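Local coordinates for uncharacterized protein (Ruminococcus gnavus, PDB 4QAN) that is of unknown function but adopts a cystatin-like fold, a divergent form of the NTF2-like superfamily, and can bind magnesium, at residues A[89-93]-A[264-268]; A[222-226]-A[307-311]; A[300-304]-A[329-333]; A[338-342]-A[353-357]. One frame throughout, in Å; residues are numbered along the deposited sequence.

Contacts 2, 3 and 4 all reach the mixed sheet that holds strands 305-314, 322-331 and 334-344, while contact 1 joins helix 87-108 to helix 254-275 near the middle of the chain. Contacts 2 and 4 lie closest, with centres 12 Å apart, and meet where Val225 packs on Tyr340. Contact 3 reaches contact 4 through Tyr329, whose OH probably bonds to Thr338 and Tyr340, and contact 2 through Leu307. Contact 1, its centre about 17 Å from that of contact 4, touches it where Glu266 probably accepts from Leu354 N. Ser360, a magnesium-binding residue with no magnesium bound in this model, lies about 7 Å from Pro357 of contact 4, side chain to side chain.

Contact 1: A[89-93]-A[264-268]; sequences LTSAE and AKELK
Lys268 NZ is gripped by three acceptors: the carboxylate of Glu93 across the contact and the carbonyl oxygens of Leu76 and Ile74. The salt bridge to Glu93 OE2 measures 2.8 Å from NZ and uses the syn lone pair. A bend at chi3 (68°) in the otherwise extended lysine brings NZ to that oxygen, the two side chains crossing at about a right angle. The other oxygen, Glu93 OE1, rests against the neighbouring lysine stem, 3.6 Å from Lys265 CG, while Lys265 NZ leads away to a salt bridge with Asp75.

Beside this salt bridge the packing is apolar. Ala264, whose CB lies 3.9 Å from Leu89 O, lets the backbones draw near, with Leu89 CA and Ala264 CA 5.1 Å apart. Its methyl also meets Ala92 CB at 3.9 Å. Leu89 divides its branches: CD2 meets Leu267 CD2 at 3.9 Å, and CD1 lies over the backbone at Lys268 N, 3.8 Å away. Leu237 and Leu241 of helix 237-242 add to this apolar patch.

The axes of segments 89-93 and 264-268 approach to 9.5 Å, their directions 142° apart: a buried, inclined antiparallel packing of helices 87-108 and 254-275, edged by a salt bridge.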
loop_
_atom_site.group_PDB
_atom_site.type_symbol
_atom_site.label_atom_id
_atom_site.label_comp_id
_atom_site.label_asym_id
_atom_site.label_seq_id
_atom_site.Cartn_x
_atom_site.Cartn_y
_atom_site.Cartn_z
ATOM N N LEU A 89 -6.783 -1.201 0.731
ATOM C CA LEU A 89 -5.760 -1.411 -0.305
ATOM C C LEU A 89 -4.748 -0.258 -0.320
ATOM O O LEU A 89 -3.559 -0.480 -0.468
ATOM C CB LEU A 89 -6.391 -1.580 -1.690
ATOM C CG LEU A 89 -7.474 -2.649 -1.828
ATOM C CD1 LEU A 89 -7.683 -3.017 -3.295
ATOM C CD2 LEU A 89 -7.118 -3.896 -1.027
ATOM N N THR A 90 -5.245 0.960 -0.117
ATOM C CA THR A 90 -4.450 2.162 -0.205
ATOM C C THR A 90 -3.551 2.241 1.021
ATOM O O THR A 90 -2.340 2.453 0.890
ATOM C CB THR A 90 -5.326 3.433 -0.335
ATOM O OG1 THR A 90 -6.219 3.309 -1.452
ATOM C CG2 THR A 90 -4.469 4.658 -0.569
ATOM N N SER A 91 -4.132 2.021 2.196
ATOM C CA SER A 91 -3.351 1.989 3.440
ATOM C C SER A 91 -2.233 0.963 3.371
ATOM O O SER A 91 -1.096 1.266 3.711
ATOM C CB SER A 91 -4.223 1.703 4.659
ATOM O OG SER A 91 -3.414 1.365 5.780
ATOM N N ALA A 92 -2.557 -0.236 2.913
ATOM C CA ALA A 92 -1.579 -1.308 2.858
ATOM C C ALA A 92 -0.469 -1.045 1.862
ATOM O O ALA A 92 0.685 -1.325 2.162
ATOM C CB ALA A 92 -2.254 -2.634 2.575
ATOM N N GLU A 93 -0.789 -0.521 0.682
ATOM C CA GLU A 93 0.274 -0.215 -0.264
ATOM C C GLU A 93 1.149 0.920 0.243
ATOM O O GLU A 93 2.354 0.860 0.127
ATOM C CB GLU A 93 -0.268 0.105 -1.646
ATOM C CG GLU A 93 -0.769 -1.110 -2.399
ATOM C CD GLU A 93 -0.711 -0.903 -3.890
ATOM O OE1 GLU A 93 0.417 -0.869 -4.414
ATOM O OE2 GLU A 93 -1.776 -0.775 -4.547
ATOM N N ALA A 264 -2.278 -6.563 -1.639
ATOM C CA ALA A 264 -3.169 -5.455 -1.902
ATOM C C ALA A 264 -3.034 -4.961 -3.350
ATOM O O ALA A 264 -4.035 -4.649 -4.015
ATOM C CB ALA A 264 -2.907 -4.318 -0.936
ATOM N N LYS A 265 -1.794 -4.856 -3.800
ATOM C CA LYS A 265 -1.523 -4.483 -5.163
ATOM C C LYS A 265 -2.109 -5.468 -6.160
ATOM O O LYS A 265 -2.667 -5.029 -7.174
ATOM C CB LYS A 265 -0.027 -4.348 -5.404
ATOM C CG LYS A 265 0.252 -3.667 -6.723
ATOM C CD LYS A 265 1.718 -3.425 -6.965
ATOM C CE LYS A 265 1.870 -2.715 -8.300
ATOM N NZ LYS A 265 3.289 -2.544 -8.642
ATOM N N GLU A 266 -1.958 -6.774 -5.894
ATOM C CA GLU A 266 -2.505 -7.838 -6.778
ATOM C C GLU A 266 -4.026 -7.799 -6.808
ATOM O O GLU A 266 -4.651 -8.042 -7.851
ATOM C CB GLU A 266 -2.157 -9.263 -6.290
ATOM C CG GLU A 266 -0.722 -9.758 -6.400
ATOM C CD GLU A 266 -0.526 -11.161 -5.753
ATOM O OE1 GLU A 266 -1.180 -12.194 -6.146
ATOM O OE2 GLU A 266 0.321 -11.236 -4.828
ATOM N N LEU A 267 -4.614 -7.549 -5.645
ATOM C CA LEU A 267 -6.059 -7.457 -5.505
ATOM C C LEU A 267 -6.572 -6.251 -6.298
ATOM O O LEU A 267 -7.418 -6.398 -7.198
ATOM C CB LEU A 267 -6.439 -7.381 -4.021
ATOM C CG LEU A 267 -7.893 -7.113 -3.607
ATOM C CD1 LEU A 267 -8.882 -7.870 -4.470
ATOM C CD2 LEU A 267 -8.120 -7.452 -2.137
ATOM N N LYS A 268 -6.021 -5.079 -6.003
ATOM C CA LYS A 268 -6.273 -3.866 -6.793
ATOM C C LYS A 268 -6.194 -4.121 -8.288
ATOM O O LYS A 268 -7.041 -3.679 -9.074
ATOM C CB LYS A 268 -5.255 -2.786 -6.443
ATOM C CG LYS A 268 -5.474 -1.476 -7.195
ATOM C CD LYS A 268 -4.342 -0.489 -7.012
ATOM C CE LYS A 268 -3.067 -0.969 -7.669
ATOM N NZ LYS A 268 -1.919 -0.123 -7.242
#

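Contact 2: A[222-226]-A[307-311]; sequences QRAVE and LIKVI
Val310 spreads its two methyl groups against the helix segment 222-226. With CG1 anti to the valine's own backbone N (chi1 -180°) and CG2 beside it, the first methyl faces Gln222 and the second Val225. Val310 CG1 lies 3.8 Å from Gln222 CG, part of the glutamine's aliphatic stem, and Val310 CG2 stands 3.8 Å from Val225 CG1. That same Val225 methyl also reaches Leu307 CD2 at 3.9 Å and therefore sits between two strand residues.

Leu307 presents a single branch to the helix: CD2 approaches the backbone at Glu226 CA, 3.8 Å away, and the glutamate stem at CG, 3.9 Å away. A classic beta bulge at Ile308 and Lys309, both facing Leu328, separates Leu307 from Val310, and both side chains still point to the helix. Their common side of the sheet continues through Tyr325 and Tyr329, while Val225 also packs on Tyr340 and Leu342.

With an alanine at Val310, Gln222 would probably lose its CG1 contact and Val225 CG1 would lean, within 307-311, on Leu307 CD2 alone, opening a gap.

Every residue pair comes closest carbon to carbon, burying 230 Å² in total: apolar contact, including the aliphatic stems of Gln222 and Glu226, joins the segments without polar pairing.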
loop_
_atom_site.group_PDB
_atom_site.type_symbol
_atom_site.label_atom_id
_atom_site.label_comp_id
_atom_site.label_asym_id
_atom_site.label_seq_id
_atom_site.Cartn_x
_atom_site.Cartn_y
_atom_site.Cartn_z
ATOM N N GLN A 222 -12.278 -24.035 -2.576
ATOM C CA GLN A 222 -13.392 -23.302 -3.196
ATOM C C GLN A 222 -14.030 -22.263 -2.247
ATOM O O GLN A 222 -14.323 -21.140 -2.656
ATOM C CB GLN A 222 -14.483 -24.266 -3.681
ATOM C CG GLN A 222 -14.073 -25.191 -4.828
ATOM C CD GLN A 222 -13.655 -26.582 -4.367
ATOM O OE1 GLN A 222 -13.186 -26.773 -3.229
ATOM N NE2 GLN A 222 -13.831 -27.569 -5.247
ATOM N N ARG A 223 -14.248 -22.642 -0.990
ATOM C CA ARG A 223 -14.910 -21.760 -0.037
ATOM C C ARG A 223 -14.027 -20.565 0.323
ATOM O O ARG A 223 -14.521 -19.464 0.592
ATOM C CB ARG A 223 -15.348 -22.532 1.205
ATOM C CG ARG A 223 -16.237 -21.724 2.136
ATOM C CD ARG A 223 -16.677 -22.540 3.321
ATOM N NE ARG A 223 -17.336 -23.782 2.931
ATOM C CZ ARG A 223 -17.600 -24.785 3.755
ATOM N NH1 ARG A 223 -17.272 -24.718 5.033
ATOM N NH2 ARG A 223 -18.206 -25.862 3.294
ATOM N N ALA A 224 -12.720 -20.762 0.287
ATOM C CA ALA A 224 -11.786 -19.649 0.490
ATOM C C ALA A 224 -11.983 -18.595 -0.593
ATOM O O ALA A 224 -12.072 -17.403 -0.297
ATOM C CB ALA A 224 -10.353 -20.151 0.491
ATOM N N VAL A 225 -12.070 -19.061 -1.844
ATOM C CA VAL A 225 -12.265 -18.201 -2.999
ATOM C C VAL A 225 -13.638 -17.533 -2.930
ATOM O O VAL A 225 -13.758 -16.325 -3.182
ATOM C CB VAL A 225 -12.113 -19.001 -4.320
ATOM C CG1 VAL A 225 -12.449 -18.143 -5.524
ATOM C CG2 VAL A 225 -10.698 -19.551 -4.435
ATOM N N GLU A 226 -14.656 -18.313 -2.563
ATOM C CA GLU A 226 -16.024 -17.794 -2.422
ATOM C C GLU A 226 -16.120 -16.659 -1.396
ATOM O O GLU A 226 -16.734 -15.624 -1.670
ATOM C CB GLU A 226 -17.004 -18.918 -2.075
ATOM C CG GLU A 226 -17.318 -19.836 -3.264
ATOM C CD GLU A 226 -17.679 -21.281 -2.877
ATOM O OE1 GLU A 226 -17.888 -21.569 -1.672
ATOM O OE2 GLU A 226 -17.739 -22.155 -3.784
ATOM N N LEU A 307 -19.315 -14.822 -8.549
ATOM C CA LEU A 307 -18.631 -16.028 -8.907
ATOM C C LEU A 307 -19.680 -17.029 -9.459
ATOM O O LEU A 307 -20.665 -17.333 -8.807
ATOM C CB LEU A 307 -17.950 -16.543 -7.638
ATOM C CG LEU A 307 -16.655 -17.333 -7.681
ATOM C CD1 LEU A 307 -15.563 -16.648 -8.479
ATOM C CD2 LEU A 307 -16.228 -17.542 -6.241
ATOM N N ILE A 308 -19.501 -17.497 -10.686
ATOM C CA ILE A 308 -20.369 -18.545 -11.228
ATOM C C ILE A 308 -19.888 -19.924 -10.756
ATOM O O ILE A 308 -20.687 -20.791 -10.410
ATOM C CB ILE A 308 -20.402 -18.495 -12.766
ATOM C CG1 ILE A 308 -21.050 -17.191 -13.242
ATOM C CG2 ILE A 308 -21.177 -19.681 -13.336
ATOM C CD1 ILE A 308 -20.747 -16.863 -14.685
ATOM N N LYS A 309 -18.574 -20.115 -10.746
ATOM C CA LYS A 309 -17.977 -21.394 -10.417
ATOM C C LYS A 309 -16.500 -21.235 -10.042
ATOM O O LYS A 309 -15.792 -20.405 -10.615
ATOM C CB LYS A 309 -18.106 -22.330 -11.616
ATOM C CG LYS A 309 -18.142 -23.802 -11.247
ATOM C CD LYS A 309 -18.799 -24.601 -12.357
ATOM C CE LYS A 309 -18.749 -26.096 -12.098
ATOM N NZ LYS A 309 -19.346 -26.797 -13.259
ATOM N N VAL A 310 -16.059 -22.017 -9.059
ATOM C CA VAL A 310 -14.643 -22.168 -8.731
ATOM C C VAL A 310 -14.197 -23.566 -9.172
ATOM O O VAL A 310 -14.666 -24.564 -8.630
ATOM C CB VAL A 310 -14.418 -22.005 -7.232
ATOM C CG1 VAL A 310 -12.931 -22.153 -6.894
ATOM C CG2 VAL A 310 -14.969 -20.656 -6.791
ATOM N N ILE A 311 -13.310 -23.640 -10.163
ATOM C CA ILE A 311 -13.064 -24.903 -10.862
ATOM C C ILE A 311 -11.627 -25.363 -10.696
ATOM O O ILE A 311 -10.709 -24.605 -11.006
ATOM C CB ILE A 311 -13.336 -24.769 -12.369
ATOM C CG1 ILE A 311 -14.712 -24.148 -12.605
ATOM C CG2 ILE A 311 -13.244 -26.129 -13.033
ATOM C CD1 ILE A 311 -14.933 -23.716 -14.030
#

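Contact 3: A[300-304]-A[329-333]; sequences EYMVY and YSYNG
Asn332 enters between Tyr301 and Tyr304, with CG anti to its own carbonyl carbon (chi1 -65°). From CB the chain leads to CG, 3.8 Å from the CB atoms of both Tyr301 and Tyr304. OD1 then lodges between the tyrosines, 3.5 Å from Tyr301 CB, and the amide plane stands nearly perpendicular to both rings. At the other tip, ND2 donates to Tyr301 O over 3.0 Å in an almost straight bond (168°), arriving above the carbonyl plane while the oxygen stays close to the amide plane. Tyr304 N reaches Tyr301 O from the opposite face, so two donors hold it. ND2 also hovers 3.2 Å above the centre of the Tyr331 ring.

The Asn332 backbone adds a second link, its N donating to Tyr304 O at 3.1 Å. An alanine at Asn332 would lack the amide, and is likely to leave Tyr301 O with no donor from the hairpin and to open a gap between the two tyrosines.

Farther in, selenomethionine Met302 packs CE against Tyr331 CE1 at 3.6 Å, and its SE lies 5.0 Å from the centroid of the Tyr331 ring, an oblique Met-aromatic contact backed by Leu271 and Leu275. A water at the Tyr331 ring edge joins its OH to Tyr301 N.

Asn332 and Gly333 form the two-residue type I' turn of beta hairpin 322-331/334-344, tied here to the 3-10 turn leading into strand 305-314.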
loop_
_atom_site.group_PDB
_atom_site.type_symbol
_atom_site.label_atom_id
_atom_site.label_comp_id
_atom_site.label_asym_id
_atom_site.label_seq_id
_atom_site.Cartn_x
_atom_site.Cartn_y
_atom_site.Cartn_z
ATOM N N GLU A 300 -18.542 0.958 -6.979
ATOM C CA GLU A 300 -19.910 0.717 -6.503
ATOM C C GLU A 300 -20.560 -0.524 -7.121
ATOM O O GLU A 300 -21.524 -1.050 -6.556
ATOM C CB GLU A 300 -20.809 1.930 -6.770
ATOM C CG GLU A 300 -21.149 2.095 -8.243
ATOM C CD GLU A 300 -21.903 3.371 -8.578
ATOM O OE1 GLU A 300 -22.476 4.014 -7.668
ATOM O OE2 GLU A 300 -21.920 3.718 -9.780
ATOM N N TYR A 301 -20.063 -0.981 -8.273
ATOM C CA TYR A 301 -20.640 -2.146 -8.953
ATOM C C TYR A 301 -19.973 -3.479 -8.604
ATOM O O TYR A 301 -20.376 -4.539 -9.123
ATOM C CB TYR A 301 -20.633 -1.934 -10.458
ATOM C CG TYR A 301 -21.464 -0.760 -10.902
ATOM C CD1 TYR A 301 -22.843 -0.766 -10.730
ATOM C CD2 TYR A 301 -20.882 0.353 -11.500
ATOM C CE1 TYR A 301 -23.622 0.302 -11.135
ATOM C CE2 TYR A 301 -21.659 1.427 -11.920
ATOM C CZ TYR A 301 -23.031 1.393 -11.732
ATOM O OH TYR A 301 -23.832 2.442 -12.137
HETATM N N MSE A 302 -18.974 -3.430 -7.720
HETATM C CA MSE A 302 -18.357 -4.633 -7.176
HETATM C C MSE A 302 -19.358 -5.486 -6.420
HETATM O O MSE A 302 -19.148 -6.686 -6.232
HETATM C CB MSE A 302 -17.170 -4.289 -6.261
HETATM C CG MSE A 302 -15.996 -3.725 -7.043
HETATM SE SE MSE A 302 -15.284 -5.119 -8.250
HETATM C CE MSE A 302 -14.651 -3.858 -9.603
ATOM N N VAL A 303 -20.462 -4.891 -5.983
ATOM C CA VAL A 303 -21.514 -5.667 -5.352
ATOM C C VAL A 303 -22.156 -6.659 -6.344
ATOM O O VAL A 303 -22.832 -7.596 -5.937
ATOM C CB VAL A 303 -22.568 -4.755 -4.716
ATOM C CG1 VAL A 303 -23.394 -4.046 -5.763
ATOM C CG2 VAL A 303 -23.468 -5.564 -3.806
ATOM N N TYR A 304 -21.946 -6.448 -7.635
ATOM C CA TYR A 304 -22.425 -7.378 -8.654
ATOM C C TYR A 304 -21.289 -8.123 -9.324
ATOM O O TYR A 304 -21.430 -8.602 -10.442
ATOM C CB TYR A 304 -23.288 -6.642 -9.682
ATOM C CG TYR A 304 -24.496 -5.997 -9.046
ATOM C CD1 TYR A 304 -25.424 -6.771 -8.340
ATOM C CD2 TYR A 304 -24.721 -4.625 -9.146
ATOM C CE1 TYR A 304 -26.526 -6.198 -7.747
ATOM C CE2 TYR A 304 -25.833 -4.045 -8.561
ATOM C CZ TYR A 304 -26.726 -4.837 -7.862
ATOM O OH TYR A 304 -27.829 -4.280 -7.269
ATOM N N TYR A 329 -16.585 -15.839 -13.481
ATOM C CA TYR A 329 -17.334 -14.727 -12.905
ATOM C C TYR A 329 -18.377 -14.152 -13.848
ATOM O O TYR A 329 -18.295 -14.319 -15.057
ATOM C CB TYR A 329 -16.401 -13.560 -12.545
ATOM C CG TYR A 329 -15.220 -13.887 -11.655
ATOM C CD1 TYR A 329 -14.095 -14.502 -12.176
ATOM C CD2 TYR A 329 -15.218 -13.546 -10.309
ATOM C CE1 TYR A 329 -13.021 -14.793 -11.386
ATOM C CE2 TYR A 329 -14.128 -13.815 -9.502
ATOM C CZ TYR A 329 -13.027 -14.448 -10.054
ATOM O OH TYR A 329 -11.927 -14.745 -9.293
ATOM N N SER A 330 -19.344 -13.462 -13.258
ATOM C CA SER A 330 -20.126 -12.447 -13.944
ATOM C C SER A 330 -19.878 -11.148 -13.193
ATOM O O SER A 330 -20.238 -11.021 -12.018
ATOM C CB SER A 330 -21.626 -12.778 -13.939
ATOM O OG SER A 330 -22.406 -11.658 -14.358
ATOM N N TYR A 331 -19.237 -10.199 -13.862
ATOM C CA TYR A 331 -19.095 -8.849 -13.341
ATOM C C TYR A 331 -20.091 -7.986 -14.079
ATOM O O TYR A 331 -19.852 -7.604 -15.223
ATOM C CB TYR A 331 -17.680 -8.285 -13.555
ATOM C CG TYR A 331 -17.578 -6.829 -13.135
ATOM C CD1 TYR A 331 -17.621 -6.476 -11.786
ATOM C CD2 TYR A 331 -17.483 -5.800 -14.073
ATOM C CE1 TYR A 331 -17.540 -5.156 -11.384
ATOM C CE2 TYR A 331 -17.408 -4.472 -13.670
ATOM C CZ TYR A 331 -17.437 -4.159 -12.323
ATOM O OH TYR A 331 -17.381 -2.845 -11.889
ATOM N N ASN A 332 -21.204 -7.681 -13.428
ATOM C CA ASN A 332 -22.293 -6.906 -14.043
ATOM C C ASN A 332 -22.688 -7.429 -15.420
ATOM O O ASN A 332 -22.948 -6.658 -16.350
ATOM C CB ASN A 332 -21.931 -5.422 -14.101
ATOM C CG ASN A 332 -21.801 -4.816 -12.721
ATOM O OD1 ASN A 332 -22.698 -4.109 -12.244
ATOM N ND2 ASN A 332 -20.702 -5.139 -12.043
ATOM N N GLY A 333 -22.731 -8.752 -15.531
ATOM C CA GLY A 333 -23.225 -9.423 -16.721
ATOM C C GLY A 333 -22.168 -9.768 -17.740
ATOM O O GLY A 333 -22.471 -10.428 -18.734
HETATM O O HOH W 1 -17.628 -0.998 -9.994
#

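Contact 4: A[338-342]-A[353-357]; sequences TGYTL and SLSAP
Thr341 and Ser353 form the close-knit end of this contact, an antiparallel hydrogen-bonded pair whose backbones exchange two bonds: Thr341 N to Ser353 O at 3.0 Å and Ser353 N to Thr341 O at 3.1 Å. Both are fairly straight (167° and 162°). The threonine side chain extends the grip into the loop: OG1, anti to its own carbonyl carbon (chi1 -62°), donates to Ser355 O over 2.9 Å, approaching above the carbonyl plane. On the same face Ser353 OG, which contacts Thr341 CB, is hydrogen-bonded to Ser355 OG, fixing the two serines beside the threonine.

Gly339 permits a similarly snug fit farther along. Ala356 CB lies 3.7 Å from Gly339 CA, and a beta carbon on the glycine would collide with that methyl. Regular strand pairing has ended here, though packing stays close, and a water fills the place of a direct backbone bond, bridging Gly339 N and Leu354 O at 2.8 Å from the latter. On the far side of the strand, Tyr340 and Leu354 run side by side, pointing the same way, with Leu354 CD2 at 3.5 Å from Tyr340 CE2. Val225 and Phe228 of helix 221-234 pack on Tyr340 and Leu354 respectively, and Tyr340 OH bonds to Tyr329 OH.

The loose, solvent side is at exposed Pro357, which brings only CD near Thr341 OG1, at 4.0 Å.

The arrangement is the end of an antiparallel strand pair, 334-344 with 349-353, in the curved sheet of this cystatin-like fold, continuing into the loop that carries Ser360, a magnesium-binding residue, though no magnesium is bound to this chain in the model.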
loop_
_atom_site.group_PDB
_atom_site.type_symbol
_atom_site.label_atom_id
_atom_site.label_comp_id
_atom_site.label_asym_id
_atom_site.label_seq_id
_atom_site.Cartn_x
_atom_site.Cartn_y
_atom_site.Cartn_z
ATOM N N THR A 338 -10.441 -15.757 -13.817
ATOM C CA THR A 338 -9.165 -15.515 -13.165
ATOM C C THR A 338 -8.606 -16.793 -12.580
ATOM O O THR A 338 -9.305 -17.789 -12.490
ATOM C CB THR A 338 -9.311 -14.534 -12.004
ATOM O OG1 THR A 338 -9.961 -15.196 -10.899
ATOM C CG2 THR A 338 -10.088 -13.305 -12.457
ATOM N N GLY A 339 -7.352 -16.725 -12.151
ATOM C CA GLY A 339 -6.654 -17.842 -11.544
ATOM C C GLY A 339 -6.273 -17.616 -10.097
ATOM O O GLY A 339 -5.950 -16.498 -9.693
ATOM N N TYR A 340 -6.318 -18.696 -9.322
ATOM C CA TYR A 340 -5.907 -18.696 -7.920
ATOM C C TYR A 340 -4.924 -19.817 -7.673
ATOM O O TYR A 340 -4.964 -20.854 -8.332
ATOM C CB TYR A 340 -7.102 -18.928 -7.000
ATOM C CG TYR A 340 -8.114 -17.820 -6.968
ATOM C CD1 TYR A 340 -9.113 -17.741 -7.933
ATOM C CD2 TYR A 340 -8.087 -16.871 -5.967
ATOM C CE1 TYR A 340 -10.051 -16.735 -7.904
ATOM C CE2 TYR A 340 -9.012 -15.860 -5.928
ATOM C CZ TYR A 340 -10.005 -15.804 -6.895
ATOM O OH TYR A 340 -10.918 -14.795 -6.848
ATOM N N THR A 341 -4.024 -19.592 -6.725
ATOM C CA THR A 341 -3.169 -20.654 -6.207
ATOM C C THR A 341 -3.474 -20.640 -4.727
ATOM O O THR A 341 -3.373 -19.591 -4.088
ATOM C CB THR A 341 -1.665 -20.408 -6.470
ATOM O OG1 THR A 341 -1.411 -20.360 -7.876
ATOM C CG2 THR A 341 -0.823 -21.511 -5.866
ATOM N N LEU A 342 -3.887 -21.788 -4.194
ATOM C CA LEU A 342 -4.316 -21.899 -2.798
ATOM C C LEU A 342 -3.418 -22.837 -2.016
ATOM O O LEU A 342 -2.908 -23.825 -2.579
ATOM C CB LEU A 342 -5.748 -22.412 -2.746
ATOM C CG LEU A 342 -6.713 -21.470 -3.481
ATOM C CD1 LEU A 342 -7.696 -22.271 -4.311
ATOM C CD2 LEU A 342 -7.422 -20.564 -2.489
ATOM N N SER A 353 -1.817 -16.899 -4.055
ATOM C CA SER A 353 -1.749 -15.810 -5.034
ATOM C C SER A 353 -2.967 -15.767 -5.947
ATOM O O SER A 353 -3.720 -16.727 -6.060
ATOM C CB SER A 353 -0.466 -15.909 -5.886
ATOM O OG SER A 353 -0.586 -16.955 -6.826
ATOM N N LEU A 354 -3.143 -14.624 -6.588
ATOM C CA LEU A 354 -4.193 -14.417 -7.552
ATOM C C LEU A 354 -3.679 -14.768 -8.957
ATOM O O LEU A 354 -3.960 -14.069 -9.930
ATOM C CB LEU A 354 -4.704 -12.969 -7.462
ATOM C CG LEU A 354 -5.281 -12.592 -6.089
ATOM C CD1 LEU A 354 -5.710 -11.124 -6.000
ATOM C CD2 LEU A 354 -6.430 -13.513 -5.696
ATOM N N SER A 355 -2.947 -15.880 -9.051
ATOM C CA SER A 355 -2.430 -16.373 -10.320
ATOM C C SER A 355 -2.702 -17.858 -10.447
ATOM O O SER A 355 -2.949 -18.555 -9.469
ATOM C CB SER A 355 -0.921 -16.151 -10.396
ATOM O OG SER A 355 -0.255 -16.985 -9.464
ATOM N N ALA A 356 -2.635 -18.338 -11.672
ATOM C CA ALA A 356 -2.610 -19.763 -11.945
ATOM C C ALA A 356 -1.675 -20.009 -13.124
ATOM O O ALA A 356 -2.113 -20.038 -14.280
ATOM C CB ALA A 356 -4.001 -20.277 -12.243
ATOM N N PRO A 357 -0.378 -20.213 -12.831
ATOM C CA PRO A 357 0.617 -20.405 -13.867
ATOM C C PRO A 357 0.235 -21.519 -14.836
ATOM O O PRO A 357 0.552 -21.445 -16.024
ATOM C CB PRO A 357 1.864 -20.810 -13.092
ATOM C CG PRO A 357 1.675 -20.265 -11.738
ATOM C CD PRO A 357 0.211 -20.234 -11.480
HETATM O O HOH W 2 -5.420 -14.345 -12.327
#